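PDB 3JW7: dipeptide Epimerase from Enterococcus faecalis V583, which is a magnesium-binding member of the mandelate racemase and muconate lactonizing enzyme family, with the two-domain architecture of the enolase superfamily. Local coordinates for residues A190-T195 with V218-L223; I237-S242 with G256-I261; E296-I301 with T327-G332; D320-L325 with G332-E337. All coordinates share one frame; numbering follows the deposited sequence.

Contact 1. Residues A190-T195 with V218-L223; sequences ANQAWT and VKRRDL. With TYR (tyrosine), chain J.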
loop_
_atom_site.group_PDB
_atom_site.type_symbol
_atom_site.label_atom_id
_atom_site.label_comp_id
_atom_site.label_asym_id
_atom_site.label_seq_id
_atom_site.Cartn_x
_atom_site.Cartn_y
_atom_site.Cartn_z
ATOM N N ALA A 190 10.163 -9.166 5.700
ATOM C CA ALA A 190 11.269 -8.904 6.613
ATOM C C ALA A 190 11.606 -7.429 6.765
ATOM O O ALA A 190 12.435 -7.065 7.594
ATOM C CB ALA A 190 12.505 -9.665 6.148
ATOM N N ASN A 191 10.961 -6.586 5.966
ATOM C CA ASN A 191 11.200 -5.144 5.999
ATOM C C ASN A 191 12.681 -4.760 6.086
ATOM O O ASN A 191 13.100 -4.018 6.987
ATOM C CB ASN A 191 10.406 -4.487 7.139
ATOM C CG ASN A 191 8.926 -4.323 6.804
ATOM O OD1 ASN A 191 8.062 -4.956 7.414
ATOM N ND2 ASN A 191 8.628 -3.475 5.819
ATOM N N GLN A 192 13.462 -5.287 5.142
ATOM C CA GLN A 192 14.894 -4.997 5.006
ATOM C C GLN A 192 15.818 -5.510 6.108
ATOM O O GLN A 192 16.993 -5.145 6.136
ATOM C CB GLN A 192 15.107 -3.484 4.908
ATOM C CG GLN A 192 14.168 -2.752 3.965
ATOM C CD GLN A 192 14.339 -1.252 4.064
ATOM O OE1 GLN A 192 15.408 -0.720 3.758
ATOM N NE2 GLN A 192 13.292 -0.559 4.502
ATOM N N ALA A 193 15.304 -6.358 6.987
ATOM C CA ALA A 193 16.071 -6.850 8.135
ATOM C C ALA A 193 17.214 -7.842 7.946
ATOM O O ALA A 193 18.135 -7.875 8.764
ATOM C CB ALA A 193 15.099 -7.410 9.174
ATOM N N TRP A 194 17.170 -8.649 6.892
ATOM C CA TRP A 194 18.201 -9.661 6.690
ATOM C C TRP A 194 19.314 -9.346 5.703
ATOM O O TRP A 194 19.123 -8.606 4.742
ATOM C CB TRP A 194 17.568 -10.973 6.228
ATOM C CG TRP A 194 16.460 -11.504 7.073
ATOM C CD1 TRP A 194 16.347 -11.437 8.431
ATOM C CD2 TRP A 194 15.334 -12.254 6.611
ATOM N NE1 TRP A 194 15.217 -12.105 8.844
ATOM C CE2 TRP A 194 14.577 -12.615 7.745
ATOM C CE3 TRP A 194 14.893 -12.659 5.344
ATOM C CZ2 TRP A 194 13.400 -13.360 7.653
ATOM C CZ3 TRP A 194 13.721 -13.402 5.250
ATOM C CH2 TRP A 194 12.988 -13.744 6.400
ATOM N N THR A 195 20.482 -9.932 5.945
ATOM C CA THR A 195 21.596 -9.774 5.023
ATOM C C THR A 195 21.225 -10.737 3.892
ATOM O O THR A 195 20.408 -11.644 4.089
ATOM C CB THR A 195 22.928 -10.231 5.645
ATOM O OG1 THR A 195 22.844 -11.619 5.993
ATOM C CG2 THR A 195 23.248 -9.408 6.883
ATOM N N VAL A 218 16.109 -7.721 2.185
ATOM C CA VAL A 218 17.309 -6.927 2.420
ATOM C C VAL A 218 17.121 -5.407 2.363
ATOM O O VAL A 218 16.063 -4.904 1.975
ATOM C CB VAL A 218 18.413 -7.319 1.407
ATOM C CG1 VAL A 218 18.639 -8.822 1.446
ATOM C CG2 VAL A 218 18.015 -6.890 0.002
ATOM N N LYS A 219 18.167 -4.682 2.756
ATOM C CA LYS A 219 18.142 -3.220 2.753
ATOM C C LYS A 219 17.702 -2.695 1.388
ATOM O O LYS A 219 18.118 -3.211 0.351
ATOM C CB LYS A 219 19.525 -2.665 3.103
ATOM C CG LYS A 219 20.011 -3.033 4.499
ATOM C CD LYS A 219 19.084 -2.490 5.580
ATOM C CE LYS A 219 19.638 -2.780 6.974
ATOM N NZ LYS A 219 18.843 -2.136 8.063
ATOM N N ARG A 220 16.874 -1.656 1.393
ATOM C CA ARG A 220 16.351 -1.100 0.147
ATOM C C ARG A 220 17.378 -0.651 -0.889
ATOM O O ARG A 220 17.141 -0.785 -2.089
ATOM C CB ARG A 220 15.391 0.058 0.446
ATOM C CG ARG A 220 16.010 1.260 1.137
ATOM C CD ARG A 220 14.964 2.359 1.305
ATOM N NE ARG A 220 15.549 3.641 1.694
ATOM C CZ ARG A 220 14.874 4.787 1.737
ATOM N NH1 ARG A 220 13.586 4.819 1.421
ATOM N NH2 ARG A 220 15.491 5.910 2.083
ATOM N N ARG A 221 18.514 -0.126 -0.437
ATOM C CA ARG A 221 19.544 0.352 -1.359
ATOM C C ARG A 221 20.436 -0.766 -1.889
ATOM O O ARG A 221 21.262 -0.537 -2.772
ATOM C CB ARG A 221 20.418 1.415 -0.676
ATOM C CG ARG A 221 19.665 2.640 -0.163
ATOM C CD ARG A 221 19.166 3.519 -1.298
ATOM N NE ARG A 221 20.253 4.195 -2.008
ATOM C CZ ARG A 221 20.986 5.186 -1.503
ATOM N NH1 ARG A 221 21.950 5.734 -2.230
ATOM N NH2 ARG A 221 20.758 5.639 -0.277
ATOM N N ASP A 222 20.270 -1.975 -1.363
ATOM C CA ASP A 222 21.090 -3.104 -1.797
ATOM C C ASP A 222 20.402 -3.906 -2.893
ATOM O O ASP A 222 19.935 -5.021 -2.661
ATOM C CB ASP A 222 21.403 -4.004 -0.598
ATOM C CG ASP A 222 22.392 -5.106 -0.930
ATOM O OD1 ASP A 222 23.044 -5.029 -1.991
ATOM O OD2 ASP A 222 22.529 -6.045 -0.121
ATOM N N LEU A 223 20.352 -3.342 -4.095
ATOM C CA LEU A 223 19.695 -4.009 -5.214
ATOM C C LEU A 223 20.450 -5.250 -5.671
ATOM O O LEU A 223 19.855 -6.187 -6.214
ATOM C CB LEU A 223 19.524 -3.035 -6.378
ATOM C CG LEU A 223 18.689 -1.794 -6.038
ATOM C CD1 LEU A 223 18.467 -0.964 -7.290
ATOM C CD2 LEU A 223 17.356 -2.223 -5.445
HETATM N N TYR J . 2.729 -1.821 5.334
HETATM C CA TYR J . 4.167 -1.693 5.133
HETATM C C TYR J . 4.741 -2.839 4.299
HETATM O O TYR J . 4.034 -3.305 3.378
HETATM C CB TYR J . 4.880 -1.617 6.489
HETATM C CG TYR J . 4.509 -0.413 7.338
HETATM C CD1 TYR J . 4.301 -0.548 8.709
HETATM C CD2 TYR J . 4.415 0.868 6.786
HETATM C CE1 TYR J . 4.009 0.552 9.515
HETATM C CE2 TYR J . 4.125 1.986 7.591
HETATM C CZ TYR J . 3.927 1.813 8.957
HETATM O OH TYR J . 3.666 2.891 9.776
HETATM O OXT TYR J . 5.895 -3.238 4.564
HETATM O O HOH W 1 20.387 -6.312 4.071
#
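Gln192 reaches across to Arg220 with its amide. The chain is stretched beyond CG (chi2 173°), and this brings OE1 to the backbone N of Arg220. The bond from Arg220 N to Gln192 OE1 is 2.9 Å long and bends modestly, with 158° at the hydrogen. The donor stands 35° out of the carbonyl plane. The two side chains run at a slant to each other. Arg220 CG packs 3.3 Å from Gln192 OE1. Lys219 CD rests 3.4 Å from the backbone O of Gln192. Val218 supplies a carbonyl and a methyl: its O sits 3.2 Å from Gln192 CA as a CA-H...O contact, and its CG1 lies 3.3 Å from Trp194 O. Water 1 joins the loops again. It donates to Trp194 O and accepts from Lys219 N. The Trp194 ring takes little part. Ala190 CB lies 3.7 Å above the centre of the Trp194 ring, and NE1 bonds to Asp169.

Both segments are loops that follow barrel strands, 185-189 and 211-215, and lead into helices. The neighbouring Asn191 ND2 donates to OXT of the bound tyrosine at 3.0 Å and also bonds Glu241 OE2. Gln192 NE2 bonds that same Glu241 oxygen. The Gln192 amide is thus held at both ends, which should fix its flip. The chemistry implies two shells. Asn191 touches the ligand carboxylate directly. Gln192 lies in the shell behind it, bonded to Glu241 OE2 and Arg220 N, and ties its loop to the next.

Contact 2. Residues I237-S242 with G256-I261; sequences IMADES and GTVDVI. With MG (magnesium ion), chain L; TYR (tyrosine), chain J.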
loop_
_atom_site.group_PDB
_atom_site.type_symbol
_atom_site.label_atom_id
_atom_site.label_comp_id
_atom_site.label_asym_id
_atom_site.label_seq_id
_atom_site.Cartn_x
_atom_site.Cartn_y
_atom_site.Cartn_z
ATOM N N ILE A 237 10.250 -13.590 -4.696
ATOM C CA ILE A 237 10.781 -12.445 -3.953
ATOM C C ILE A 237 10.091 -11.165 -4.436
ATOM O O ILE A 237 10.007 -10.911 -5.639
ATOM C CB ILE A 237 12.316 -12.311 -4.146
ATOM C CG1 ILE A 237 13.017 -13.576 -3.638
ATOM C CG2 ILE A 237 12.846 -11.095 -3.388
ATOM C CD1 ILE A 237 12.655 -13.943 -2.202
ATOM N N MET A 238 9.592 -10.371 -3.493
ATOM C CA MET A 238 8.896 -9.130 -3.817
ATOM C C MET A 238 9.659 -7.908 -3.338
ATOM O O MET A 238 10.200 -7.891 -2.229
ATOM C CB MET A 238 7.503 -9.114 -3.175
ATOM C CG MET A 238 6.664 -7.878 -3.519
ATOM S SD MET A 238 5.090 -7.833 -2.654
ATOM C CE MET A 238 4.206 -9.146 -3.473
ATOM N N ALA A 239 9.716 -6.886 -4.182
ATOM C CA ALA A 239 10.386 -5.658 -3.795
ATOM C C ALA A 239 9.327 -4.735 -3.222
ATOM O O ALA A 239 8.202 -4.699 -3.717
ATOM C CB ALA A 239 11.043 -5.000 -5.005
ATOM N N ASP A 240 9.681 -4.011 -2.167
ATOM C CA ASP A 240 8.768 -3.043 -1.585
ATOM C C ASP A 240 9.519 -1.730 -1.434
ATOM O O ASP A 240 9.447 -0.877 -2.313
ATOM C CB ASP A 240 8.233 -3.501 -0.227
ATOM C CG ASP A 240 7.285 -2.487 0.391
ATOM O OD1 ASP A 240 6.966 -1.474 -0.276
ATOM O OD2 ASP A 240 6.853 -2.700 1.545
ATOM N N GLU A 241 10.262 -1.576 -0.342
ATOM C CA GLU A 241 10.996 -0.334 -0.118
ATOM C C GLU A 241 12.004 -0.019 -1.223
ATOM O O GLU A 241 12.395 1.135 -1.386
ATOM C CB GLU A 241 11.698 -0.357 1.247
ATOM C CG GLU A 241 10.738 -0.372 2.420
ATOM C CD GLU A 241 10.531 -1.758 2.995
ATOM O OE1 GLU A 241 10.307 -2.704 2.208
ATOM O OE2 GLU A 241 10.591 -1.893 4.234
ATOM N N SER A 242 12.422 -1.038 -1.975
ATOM C CA SER A 242 13.361 -0.834 -3.076
ATOM C C SER A 242 12.672 -0.233 -4.299
ATOM O O SER A 242 13.338 0.167 -5.256
ATOM C CB SER A 242 14.020 -2.155 -3.489
ATOM O OG SER A 242 15.021 -2.542 -2.563
ATOM N N GLY A 256 16.391 -7.305 -13.397
ATOM C CA GLY A 256 15.821 -8.596 -13.028
ATOM C C GLY A 256 15.987 -8.847 -11.538
ATOM O O GLY A 256 16.190 -9.972 -11.088
ATOM N N THR A 257 15.876 -7.770 -10.773
ATOM C CA THR A 257 16.053 -7.789 -9.328
ATOM C C THR A 257 15.091 -8.638 -8.506
ATOM O O THR A 257 15.511 -9.311 -7.562
ATOM C CB THR A 257 16.004 -6.354 -8.787
ATOM O OG1 THR A 257 16.856 -5.525 -9.587
ATOM C CG2 THR A 257 16.475 -6.305 -7.331
ATOM N N VAL A 258 13.807 -8.597 -8.851
ATOM C CA VAL A 258 12.789 -9.332 -8.111
ATOM C C VAL A 258 11.761 -10.000 -9.020
ATOM O O VAL A 258 11.786 -9.824 -10.242
ATOM C CB VAL A 258 12.041 -8.390 -7.143
ATOM C CG1 VAL A 258 13.002 -7.855 -6.069
ATOM C CG2 VAL A 258 11.440 -7.226 -7.931
ATOM N N ASP A 259 10.848 -10.752 -8.405
ATOM C CA ASP A 259 9.794 -11.470 -9.127
ATOM C C ASP A 259 8.451 -10.733 -9.134
ATOM O O ASP A 259 7.671 -10.861 -10.079
ATOM C CB ASP A 259 9.568 -12.849 -8.501
ATOM C CG ASP A 259 10.818 -13.700 -8.483
ATOM O OD1 ASP A 259 11.400 -13.929 -9.561
ATOM O OD2 ASP A 259 11.211 -14.143 -7.386
ATOM N N VAL A 260 8.182 -9.987 -8.065
ATOM C CA VAL A 260 6.932 -9.249 -7.914
ATOM C C VAL A 260 7.241 -7.909 -7.255
ATOM O O VAL A 260 8.266 -7.757 -6.592
ATOM C CB VAL A 260 5.930 -10.038 -7.020
ATOM C CG1 VAL A 260 4.689 -9.204 -6.742
ATOM C CG2 VAL A 260 5.524 -11.339 -7.715
ATOM N N ILE A 261 6.357 -6.937 -7.436
ATOM C CA ILE A 261 6.568 -5.624 -6.852
ATOM C C ILE A 261 5.357 -5.113 -6.077
ATOM O O ILE A 261 4.224 -5.210 -6.538
ATOM C CB ILE A 261 6.952 -4.590 -7.941
ATOM C CG1 ILE A 261 8.384 -4.851 -8.418
ATOM C CG2 ILE A 261 6.822 -3.162 -7.385
ATOM C CD1 ILE A 261 8.828 -3.977 -9.590
HETATM MG MG MG L . 6.365 -4.647 2.754
HETATM N N TYR J . 2.729 -1.821 5.334
HETATM C CA TYR J . 4.167 -1.693 5.133
HETATM C C TYR J . 4.741 -2.839 4.299
HETATM O O TYR J . 4.034 -3.305 3.378
HETATM C CB TYR J . 4.880 -1.617 6.489
HETATM C CG TYR J . 4.509 -0.413 7.338
HETATM C CD1 TYR J . 4.301 -0.548 8.709
HETATM C CD2 TYR J . 4.415 0.868 6.786
HETATM C CE1 TYR J . 4.009 0.552 9.515
HETATM C CE2 TYR J . 4.125 1.986 7.591
HETATM C CZ TYR J . 3.927 1.813 8.957
HETATM O OH TYR J . 3.666 2.891 9.776
HETATM O OXT TYR J . 5.895 -3.238 4.564
HETATM O O HOH W 2 8.772 -4.960 2.789
#
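Ile237 O is gripped by two backbone donors. Asp259 N bonds Ile237 O at 2.9 Å and lies in the carbonyl plane. Val260 N bonds Ile237 O at 3.2 Å, tilted 23° from that plane. Asp259 closes the link from its side chain as well. Asp259 OD2 accepts from Ile237 N at 2.9 Å through the anti lone pair, and the bond is nearly straight. Both the N and the O of Ile237 are therefore held by one short run of chain. Further along, Ala239 N donates to Val260 O at 2.9 Å. Met238 pairs with Val260 and Ala239 with Ile261 as parallel strand neighbours.

Side chains meet on both faces of the sheet, Met238 with Val260 on one and Ala239 with Val258 on the other. Met238 CG is anti to the backbone N (chi1 -177°), and the chain bends only at its last torsion. This carries Met238 CE to Val260 CG1 at 3.3 Å, a tight carbon contact. Ala239 CB meets Val258 CG1 at 3.6 Å, with Leu252 of the connecting helix packed against the same alanine.

Strands 236-239 and 260-263 are joined by helix 246-255, a beta-alpha-beta unit of the barrel. Just past the first strand, Asp240 OD2 binds the magnesium ion at 2.3 Å. The tyrosine OXT, water 2, Glu215 and Asp189 also bind the metal. Water 2 donates to Glu241 OE1. Asp240 OD1 forms salt bridges with Lys264 and Lys267. The chemistry implies a firmly bonded, largely apolar strand pair that carries a metal ligand at its end.

Contact 3. Residues E296-I301 with T327-G332; sequences ETTIGI and TAPVTG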
loop_
_atom_site.group_PDB
_atom_site.type_symbol
_atom_site.label_atom_id
_atom_site.label_comp_id
_atom_site.label_asym_id
_atom_site.label_seq_id
_atom_site.Cartn_x
_atom_site.Cartn_y
_atom_site.Cartn_z
ATOM N N GLU A 296 -2.261 5.372 6.748
ATOM C CA GLU A 296 -3.415 5.781 5.967
ATOM C C GLU A 296 -4.699 5.140 6.455
ATOM O O GLU A 296 -4.678 4.185 7.230
ATOM C CB GLU A 296 -3.193 5.533 4.471
ATOM C CG GLU A 296 -2.805 4.140 4.055
ATOM C CD GLU A 296 -2.273 4.130 2.627
ATOM O OE1 GLU A 296 -2.913 4.752 1.753
ATOM O OE2 GLU A 296 -1.221 3.512 2.377
ATOM N N THR A 297 -5.822 5.690 6.012
ATOM C CA THR A 297 -7.114 5.211 6.460
ATOM C C THR A 297 -8.100 4.979 5.327
ATOM O O THR A 297 -7.708 4.639 4.213
ATOM C CB THR A 297 -7.710 6.196 7.501
ATOM O OG1 THR A 297 -7.969 7.467 6.888
ATOM C CG2 THR A 297 -6.714 6.406 8.647
ATOM N N THR A 298 -9.381 5.167 5.621
ATOM C CA THR A 298 -10.444 4.943 4.644
ATOM C C THR A 298 -10.174 5.436 3.223
ATOM O O THR A 298 -10.309 4.687 2.261
ATOM C CB THR A 298 -11.760 5.579 5.128
ATOM O OG1 THR A 298 -11.971 5.235 6.501
ATOM C CG2 THR A 298 -12.936 5.057 4.304
ATOM N N ILE A 299 -9.800 6.701 3.082
ATOM C CA ILE A 299 -9.568 7.252 1.756
ATOM C C ILE A 299 -8.448 6.567 0.984
ATOM O O ILE A 299 -8.653 6.120 -0.149
ATOM C CB ILE A 299 -9.295 8.767 1.845
ATOM C CG1 ILE A 299 -10.530 9.463 2.422
ATOM C CG2 ILE A 299 -8.994 9.341 0.463
ATOM C CD1 ILE A 299 -10.290 10.894 2.868
ATOM N N GLY A 300 -7.268 6.480 1.592
ATOM C CA GLY A 300 -6.144 5.852 0.919
ATOM C C GLY A 300 -6.421 4.411 0.539
ATOM O O GLY A 300 -6.116 3.977 -0.575
ATOM N N ILE A 301 -7.002 3.665 1.470
ATOM C CA ILE A 301 -7.318 2.265 1.232
ATOM C C ILE A 301 -8.391 2.116 0.158
ATOM O O ILE A 301 -8.310 1.227 -0.687
ATOM C CB ILE A 301 -7.797 1.574 2.529
ATOM C CG1 ILE A 301 -6.653 1.511 3.545
ATOM C CG2 ILE A 301 -8.298 0.159 2.219
ATOM C CD1 ILE A 301 -5.547 0.558 3.153
ATOM N N THR A 327 -11.293 4.501 14.836
ATOM C CA THR A 327 -12.430 5.154 14.186
ATOM C C THR A 327 -12.176 5.476 12.713
ATOM O O THR A 327 -11.032 5.512 12.264
ATOM C CB THR A 327 -12.778 6.471 14.902
ATOM O OG1 THR A 327 -13.978 7.023 14.344
ATOM C CG2 THR A 327 -11.652 7.475 14.729
ATOM N N ALA A 328 -13.261 5.705 11.973
ATOM C CA ALA A 328 -13.196 6.052 10.557
ATOM C C ALA A 328 -13.341 7.570 10.437
ATOM O O ALA A 328 -14.284 8.155 10.968
ATOM C CB ALA A 328 -14.320 5.352 9.789
ATOM N N PRO A 329 -12.415 8.229 9.726
ATOM C CA PRO A 329 -12.458 9.684 9.560
ATOM C C PRO A 329 -13.504 10.200 8.579
ATOM O O PRO A 329 -13.806 11.397 8.551
ATOM C CB PRO A 329 -11.045 10.008 9.100
ATOM C CG PRO A 329 -10.729 8.831 8.222
ATOM C CD PRO A 329 -11.233 7.659 9.050
ATOM N N VAL A 330 -14.067 9.299 7.783
ATOM C CA VAL A 330 -15.041 9.695 6.784
ATOM C C VAL A 330 -16.129 8.628 6.634
ATOM O O VAL A 330 -16.039 7.558 7.229
ATOM C CB VAL A 330 -14.320 9.910 5.445
ATOM C CG1 VAL A 330 -13.894 8.569 4.862
ATOM C CG2 VAL A 330 -15.187 10.682 4.509
ATOM N N THR A 331 -17.150 8.922 5.834
ATOM C CA THR A 331 -18.249 7.980 5.612
ATOM C C THR A 331 -18.109 7.267 4.269
ATOM O O THR A 331 -17.636 7.849 3.287
ATOM C CB THR A 331 -19.608 8.712 5.676
ATOM O OG1 THR A 331 -19.783 9.259 6.992
ATOM C CG2 THR A 331 -20.761 7.761 5.369
ATOM N N GLY A 332 -18.504 5.996 4.237
ATOM C CA GLY A 332 -18.420 5.218 3.014
ATOM C C GLY A 332 -17.036 4.634 2.775
ATOM O O GLY A 332 -16.164 4.699 3.643
#
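The N-terminal turn of helix 298-310, which follows a barrel strand, packs here against the long loop that leads to strand 341-343. Thr298 in the first turn is the main contact residue. Its two branches part. OG1 stands beside the backbone N (chi1 -46°), which puts CG2 anti to that N. Thr298 OG1 lies 3.6 Å from Pro329 CD, whereas CG2 goes to the other end of the loop segment. There Thr298 CG2 touches Gly332 O at 3.3 Å and Val330 CG1 at 3.7 Å.

Thr297, at the N-cap position, meets the CG corner of the proline ring. Thr297 OG1 lies 3.4 Å from Pro329 CG, and its hydrogen-bond partner is Glu47 of strand 43-48. The proline slants across both threonines. Ile299 adds a looser apolar contact, its CG1 lying 4.3 Å from Val330 CG1.

Strands of the antiparallel sheet also join this packing. Ile13 and Ile33 touch Pro329, and Tyr45 touches both Ile299 and Val330. Glu47 OE1 accepts from Gly300 N, so one carboxylate holds the helix start at two points. Such packing of a barrel helix and loop against the N-terminal sheet is typical of the domain interface in the enolase superfamily.

Contact 4. Residues D320-L325 with G332-E337; sequences DATFGL and GGVSLE. With ILE (isoleucine), chain I.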
loop_
_atom_site.group_PDB
_atom_site.type_symbol
_atom_site.label_atom_id
_atom_site.label_comp_id
_atom_site.label_asym_id
_atom_site.label_seq_id
_atom_site.Cartn_x
_atom_site.Cartn_y
_atom_site.Cartn_z
ATOM N N ASP A 320 -4.982 -3.629 4.596
ATOM C CA ASP A 320 -5.553 -3.855 5.915
ATOM C C ASP A 320 -5.409 -2.710 6.918
ATOM O O ASP A 320 -5.712 -2.886 8.098
ATOM C CB ASP A 320 -4.929 -5.131 6.498
ATOM C CG ASP A 320 -3.401 -5.063 6.567
ATOM O OD1 ASP A 320 -2.782 -4.253 5.838
ATOM O OD2 ASP A 320 -2.808 -5.833 7.352
ATOM N N ALA A 321 -4.976 -1.540 6.457
ATOM C CA ALA A 321 -4.783 -0.403 7.357
ATOM C C ALA A 321 -6.022 0.028 8.148
ATOM O O ALA A 321 -5.899 0.517 9.275
ATOM C CB ALA A 321 -4.222 0.792 6.580
ATOM N N THR A 322 -7.213 -0.144 7.585
ATOM C CA THR A 322 -8.416 0.265 8.305
ATOM C C THR A 322 -8.765 -0.677 9.455
ATOM O O THR A 322 -9.486 -0.291 10.380
ATOM C CB THR A 322 -9.657 0.338 7.387
ATOM O OG1 THR A 322 -10.011 -0.983 6.962
ATOM C CG2 THR A 322 -9.387 1.223 6.172
ATOM N N PHE A 323 -8.246 -1.902 9.410
ATOM C CA PHE A 323 -8.556 -2.894 10.440
ATOM C C PHE A 323 -8.044 -2.554 11.838
ATOM O O PHE A 323 -8.553 -3.073 12.829
ATOM C CB PHE A 323 -8.015 -4.276 10.044
ATOM C CG PHE A 323 -8.477 -4.766 8.692
ATOM C CD1 PHE A 323 -9.500 -4.124 8.003
ATOM C CD2 PHE A 323 -7.873 -5.875 8.107
ATOM C CE1 PHE A 323 -9.918 -4.577 6.748
ATOM C CE2 PHE A 323 -8.282 -6.335 6.857
ATOM C CZ PHE A 323 -9.303 -5.686 6.179
ATOM N N GLY A 324 -7.038 -1.693 11.929
ATOM C CA GLY A 324 -6.504 -1.350 13.234
ATOM C C GLY A 324 -6.979 -0.020 13.779
ATOM O O GLY A 324 -6.697 0.324 14.930
ATOM N N LEU A 325 -7.724 0.718 12.964
ATOM C CA LEU A 325 -8.217 2.035 13.356
ATOM C C LEU A 325 -9.321 2.037 14.415
ATOM O O LEU A 325 -10.280 1.265 14.335
ATOM C CB LEU A 325 -8.732 2.784 12.124
ATOM C CG LEU A 325 -7.778 2.940 10.927
ATOM C CD1 LEU A 325 -8.507 3.698 9.830
ATOM C CD2 LEU A 325 -6.501 3.678 11.343
ATOM N N GLY A 332 -18.504 5.996 4.237
ATOM C CA GLY A 332 -18.420 5.218 3.014
ATOM C C GLY A 332 -17.036 4.634 2.775
ATOM O O GLY A 332 -16.164 4.699 3.643
ATOM N N GLY A 333 -16.832 4.057 1.597
ATOM C CA GLY A 333 -15.539 3.474 1.280
ATOM C C GLY A 333 -15.305 2.172 2.014
ATOM O O GLY A 333 -16.239 1.598 2.588
ATOM N N VAL A 334 -14.061 1.698 1.999
ATOM C CA VAL A 334 -13.712 0.455 2.670
ATOM C C VAL A 334 -13.924 0.591 4.173
ATOM O O VAL A 334 -13.404 1.500 4.817
ATOM C CB VAL A 334 -12.251 0.056 2.395
ATOM C CG1 VAL A 334 -11.867 -1.145 3.247
ATOM C CG2 VAL A 334 -12.073 -0.267 0.918
ATOM N N SER A 335 -14.700 -0.340 4.709
ATOM C CA SER A 335 -15.050 -0.393 6.122
ATOM C C SER A 335 -13.889 -0.703 7.060
ATOM O O SER A 335 -12.864 -1.244 6.650
ATOM C CB SER A 335 -16.132 -1.461 6.317
ATOM O OG SER A 335 -16.293 -1.785 7.680
ATOM N N LEU A 336 -14.075 -0.369 8.334
ATOM C CA LEU A 336 -13.085 -0.655 9.368
ATOM C C LEU A 336 -13.134 -2.148 9.697
ATOM O O LEU A 336 -12.259 -2.674 10.390
ATOM C CB LEU A 336 -13.407 0.134 10.639
ATOM C CG LEU A 336 -12.658 1.443 10.915
ATOM C CD1 LEU A 336 -12.656 2.347 9.701
ATOM C CD2 LEU A 336 -13.315 2.120 12.102
ATOM N N GLU A 337 -14.165 -2.826 9.195
ATOM C CA GLU A 337 -14.351 -4.249 9.456
ATOM C C GLU A 337 -13.211 -5.131 8.960
ATOM O O GLU A 337 -12.822 -5.060 7.791
ATOM C CB GLU A 337 -15.657 -4.746 8.821
ATOM C CG GLU A 337 -16.002 -6.174 9.221
ATOM C CD GLU A 337 -17.180 -6.758 8.466
ATOM O OE1 GLU A 337 -18.020 -5.995 7.937
ATOM O OE2 GLU A 337 -17.271 -7.999 8.417
HETATM N N ILE I . 0.036 -4.203 5.802
HETATM C CA ILE I . 0.646 -2.855 5.991
HETATM C C ILE I . 2.161 -2.910 5.850
HETATM O O ILE I . 2.791 -3.912 6.199
HETATM C CB ILE I . 0.328 -2.263 7.388
HETATM C CG1 ILE I . 0.690 -3.280 8.468
HETATM C CG2 ILE I . -1.132 -1.827 7.454
HETATM C CD1 ILE I . 0.747 -2.706 9.882
HETATM O O HOH W 3 -11.585 -4.232 12.670
#
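Thr322 OG1 donates to Ser335 O at 2.9 Å, tilted 27° from the carbonyl plane. The hydroxyl sits between the backbone N and the carbonyl carbon (chi1 68°), which directs it at the second segment. Water 3 makes another polar link, donating to Phe323 O and to Leu336 O. Ser335 OG accepts from Glu337 N at 2.8 Å. This is an ST turn in the run whose carbonyls meet Phe323.

Phe323 CE1 comes within 3.1 Å of Glu337 O, which approaches the ring obliquely. Ser335 O lies at the ring edge, near its plane. Asp320 CA sits above one face of the Phe323 ring, toward its rim.

Leu325 CB and Leu336 CG form the apolar pair, at 4.3 Å. Leu336 also packs on carbonyl oxygens: its CG is 3.7 Å from Thr322 O, and its CD2 is 3.9 Å from Leu325 O. Ile301 of helix 298-310 packs on both Thr322 and Val334.

Asp320 OD1 accepts from N of the bound isoleucine at 2.8 Å. Both segments belong to the connection after strand 314-317, the eighth barrel strand. At its start Asp318 and Asp320 form a DxD pair that bonds the isoleucine, at the C-terminal end of the barrel where active sites of this superfamily lie.

In the fold
Contact 2 is the buried one, a strand pair held mainly by backbone bonds. Contacts 1, 3 and 4 are partly buried and join loops, or a loop and a helix start. Contacts 1 and 2 touch each other through Glu241 and Ser242. Both lie by the bound tyrosine, and contact 4 lies by the isoleucine. Contacts 3 and 4 share Gly332 and pack together across the chain's centre from the first pair, their centres about 7 Å apart. Contact 3 relies on threonine, proline and valine against the N-terminal sheet. Contact 4 mixes hydroxyl, water and ring contacts.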